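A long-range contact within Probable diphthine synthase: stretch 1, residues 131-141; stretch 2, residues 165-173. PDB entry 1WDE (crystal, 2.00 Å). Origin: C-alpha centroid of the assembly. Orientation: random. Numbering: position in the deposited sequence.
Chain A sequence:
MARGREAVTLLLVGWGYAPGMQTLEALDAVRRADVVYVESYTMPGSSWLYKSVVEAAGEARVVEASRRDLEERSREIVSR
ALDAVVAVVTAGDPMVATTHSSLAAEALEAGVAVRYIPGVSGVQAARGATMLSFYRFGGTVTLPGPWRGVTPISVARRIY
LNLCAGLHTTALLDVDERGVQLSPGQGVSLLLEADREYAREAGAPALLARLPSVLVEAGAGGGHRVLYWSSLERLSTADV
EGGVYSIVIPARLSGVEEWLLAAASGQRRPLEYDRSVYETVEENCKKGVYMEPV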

# COMPACT_ATOMS: atom_id res chain seq x y z
N MSE A 131 2.41 -4.08 15.07
CA MSE A 131 2.95 -3.47 16.27
C MSE A 131 4.45 -3.24 16.25
O MSE A 131 5.07 -3.01 17.29
CB MSE A 131 2.52 -4.28 17.49
CG MSE A 131 1.02 -4.35 17.59
SE MSE A 131 0.42 -4.74 19.38
CE MSE A 131 1.77 -6.00 19.98
N LEU A 132 5.03 -3.28 15.05
CA LEU A 132 6.46 -3.02 14.89
C LEU A 132 6.66 -1.51 15.09
O LEU A 132 5.70 -0.72 14.99
CB LEU A 132 6.93 -3.43 13.48
CG LEU A 132 6.99 -4.96 13.29
CD1 LEU A 132 7.36 -5.28 11.87
CD2 LEU A 132 8.01 -5.59 14.26
N SER A 133 7.89 -1.10 15.37
CA SER A 133 8.14 0.32 15.62
C SER A 133 7.84 1.21 14.42
O SER A 133 8.39 1.03 13.34
CB SER A 133 9.58 0.52 16.08
OG SER A 133 9.91 1.89 16.14
N PHE A 134 6.94 2.16 14.63
CA PHE A 134 6.56 3.10 13.58
C PHE A 134 7.79 3.78 13.00
O PHE A 134 7.92 3.91 11.79
CB PHE A 134 5.61 4.17 14.16
CG PHE A 134 5.43 5.36 13.27
CD1 PHE A 134 6.12 6.55 13.51
CD2 PHE A 134 4.62 5.28 12.15
CE1 PHE A 134 6.00 7.63 12.63
CE2 PHE A 134 4.50 6.36 11.26
CZ PHE A 134 5.19 7.53 11.51
N TYR A 135 8.73 4.15 13.87
CA TYR A 135 9.95 4.86 13.48
C TYR A 135 10.86 4.09 12.53
O TYR A 135 11.65 4.69 11.80
CB TYR A 135 10.77 5.22 14.72
CG TYR A 135 9.99 5.98 15.76
CD1 TYR A 135 9.73 7.35 15.61
CD2 TYR A 135 9.49 5.32 16.89
CE1 TYR A 135 9.00 8.04 16.56
CE2 TYR A 135 8.76 6.00 17.85
CZ TYR A 135 8.52 7.36 17.68
OH TYR A 135 7.81 8.02 18.64
N ARG A 136 10.74 2.76 12.53
CA ARG A 136 11.59 1.91 11.71
C ARG A 136 11.05 1.55 10.36
O ARG A 136 11.72 0.87 9.59
CB ARG A 136 11.96 0.62 12.47
CG ARG A 136 12.82 0.87 13.71
CD ARG A 136 13.45 -0.41 14.23
NE ARG A 136 14.47 -0.92 13.32
CZ ARG A 136 14.96 -2.15 13.38
NH1 ARG A 136 14.49 -2.99 14.31
NH2 ARG A 136 15.90 -2.54 12.53
N PHE A 137 9.82 1.97 10.05
CA PHE A 137 9.30 1.67 8.73
C PHE A 137 10.01 2.53 7.72
O PHE A 137 10.21 3.74 7.95
CB PHE A 137 7.78 1.90 8.64
CG PHE A 137 6.98 0.77 9.23
CD1 PHE A 137 6.71 0.72 10.59
CD2 PHE A 137 6.61 -0.31 8.43
CE1 PHE A 137 6.10 -0.38 11.16
CE2 PHE A 137 5.98 -1.45 9.01
CZ PHE A 137 5.74 -1.47 10.38
N GLY A 138 10.41 1.91 6.62
CA GLY A 138 11.10 2.64 5.57
C GLY A 138 10.29 2.75 4.28
O GLY A 138 9.06 2.94 4.30
N GLY A 139 10.99 2.63 3.15
CA GLY A 139 10.35 2.72 1.84
C GLY A 139 9.28 1.66 1.60
O GLY A 139 9.27 0.59 2.24
N THR A 140 8.34 1.96 0.71
CA THR A 140 7.26 1.05 0.37
C THR A 140 7.39 0.67 -1.11
O THR A 140 7.67 1.53 -1.94
CB THR A 140 5.87 1.70 0.60
OG1 THR A 140 5.70 2.00 1.99
CG2 THR A 140 4.73 0.76 0.14
N VAL A 141 7.18 -0.60 -1.43
CA VAL A 141 7.27 -1.05 -2.83
C VAL A 141 5.96 -1.76 -3.18
O VAL A 141 5.17 -2.08 -2.29
CB VAL A 141 8.42 -2.04 -3.03
CG1 VAL A 141 9.75 -1.41 -2.60
CG2 VAL A 141 8.15 -3.31 -2.22
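Stretch 2 165-173: AGLHTTALL

Stretch 2 lies beside stretch 1 as a parallel β-strand whose register is interrupted by a bulge, with H168 packed among side chains at the entry to the ladder. Residues 166–167 lead out of a helix, G166 having the positive phi of a Schellman motif, and 168–173 are extended. This strand runs in the same direction as 137–141, with a signed crossing angle of -16° and a closest axial approach of 4.8 Å.

The pairing begins as stretch 1 leaves its 3-10 segment. H168 N donates to R136 O (2.7 Å) and G138 N to H168 O (2.8 Å), so H168 bonds through both its amide and its carbonyl and sits opposite F137, with CA atoms 4.6 Å apart. Beyond this point the register shifts by one residue. T170 now pairs with T140 (CA–CA 4.7 Å) and A171 with V141 (5.0 Å). At the bulge the bond from T170 N to G139 O is weak, at 3.5 Å, and a water bonded to G138 O (3.0 Å) and H168 O (2.9 Å) occupies this region. Regular pairing then resumes, with V141 N to T170 O at 3.0 Å and L172 N to V141 O at 2.8 Å.

On the sheet face that carries F137, H168, T140 and T170, the edge of the H168 imidazole points toward the F137 ring face, the centroids lying 5.4 Å apart. L132 CD1 covers one face of the imidazole, 4.3 Å from the H168 ring centroid. On the other sheet face, V141 CG2 meets A171 CB at 3.9 Å. Before the strand, the R136 guanidinium grips the turn, its NE and NH2 both donating to G166 O, at 3.2 and 3.0 Å. G138 lies close against L167: an ideal CB on this glycine would come within 2.6 Å of L167 CB, a clash.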

# COMPACT_ATOMS: atom_id res chain seq x y z
N ALA A 165 19.56 0.23 5.79
CA ALA A 165 19.32 1.39 6.63
C ALA A 165 18.69 0.97 7.95
O ALA A 165 18.44 1.80 8.82
CB ALA A 165 18.40 2.37 5.91
N GLY A 166 18.43 -0.33 8.08
CA GLY A 166 17.81 -0.87 9.28
C GLY A 166 16.32 -0.58 9.31
O GLY A 166 15.72 -0.45 10.39
N LEU A 167 15.70 -0.48 8.14
CA LEU A 167 14.29 -0.14 8.03
C LEU A 167 13.40 -1.30 7.55
O LEU A 167 13.82 -2.11 6.74
CB LEU A 167 14.11 1.03 7.06
CG LEU A 167 14.90 2.32 7.34
CD1 LEU A 167 14.66 3.33 6.21
CD2 LEU A 167 14.46 2.90 8.65
N HIS A 168 12.17 -1.34 8.05
CA HIS A 168 11.20 -2.38 7.68
C HIS A 168 10.56 -1.98 6.35
O HIS A 168 10.20 -0.81 6.14
CB HIS A 168 10.08 -2.49 8.71
CG HIS A 168 10.53 -2.68 10.12
ND1 HIS A 168 11.52 -3.57 10.48
CD2 HIS A 168 10.04 -2.18 11.29
CE1 HIS A 168 11.61 -3.62 11.80
NE2 HIS A 168 10.72 -2.78 12.31
N THR A 169 10.41 -2.95 5.46
CA THR A 169 9.81 -2.69 4.16
C THR A 169 8.31 -2.98 4.18
O THR A 169 7.84 -3.96 4.76
CB THR A 169 10.43 -3.59 3.06
OG1 THR A 169 11.84 -3.32 2.94
CG2 THR A 169 9.76 -3.33 1.72
N THR A 170 7.54 -2.11 3.55
CA THR A 170 6.12 -2.36 3.44
C THR A 170 6.01 -2.77 1.98
O THR A 170 6.49 -2.06 1.09
CB THR A 170 5.26 -1.12 3.70
OG1 THR A 170 5.44 -0.69 5.06
CG2 THR A 170 3.77 -1.48 3.48
N ALA A 171 5.44 -3.94 1.71
CA ALA A 171 5.31 -4.38 0.33
C ALA A 171 3.84 -4.56 -0.01
O ALA A 171 3.14 -5.41 0.57
CB ALA A 171 6.10 -5.67 0.10
N LEU A 172 3.37 -3.75 -0.94
CA LEU A 172 1.98 -3.81 -1.35
C LEU A 172 1.84 -4.82 -2.49
O LEU A 172 2.80 -5.10 -3.21
CB LEU A 172 1.51 -2.43 -1.81
CG LEU A 172 1.71 -1.23 -0.86
CD1 LEU A 172 1.06 0.01 -1.48
CD2 LEU A 172 1.10 -1.52 0.52
N LEU A 173 0.64 -5.35 -2.65
CA LEU A 173 0.36 -6.32 -3.70
C LEU A 173 -0.47 -5.66 -4.81
O LEU A 173 -1.44 -4.95 -4.55
CB LEU A 173 -0.42 -7.51 -3.11
CG LEU A 173 0.29 -8.36 -2.05
CD1 LEU A 173 -0.70 -9.22 -1.31
CD2 LEU A 173 1.35 -9.21 -2.72
O HOH W 1 15.85 1.62 12.03
O HOH W 2 7.72 0.43 5.16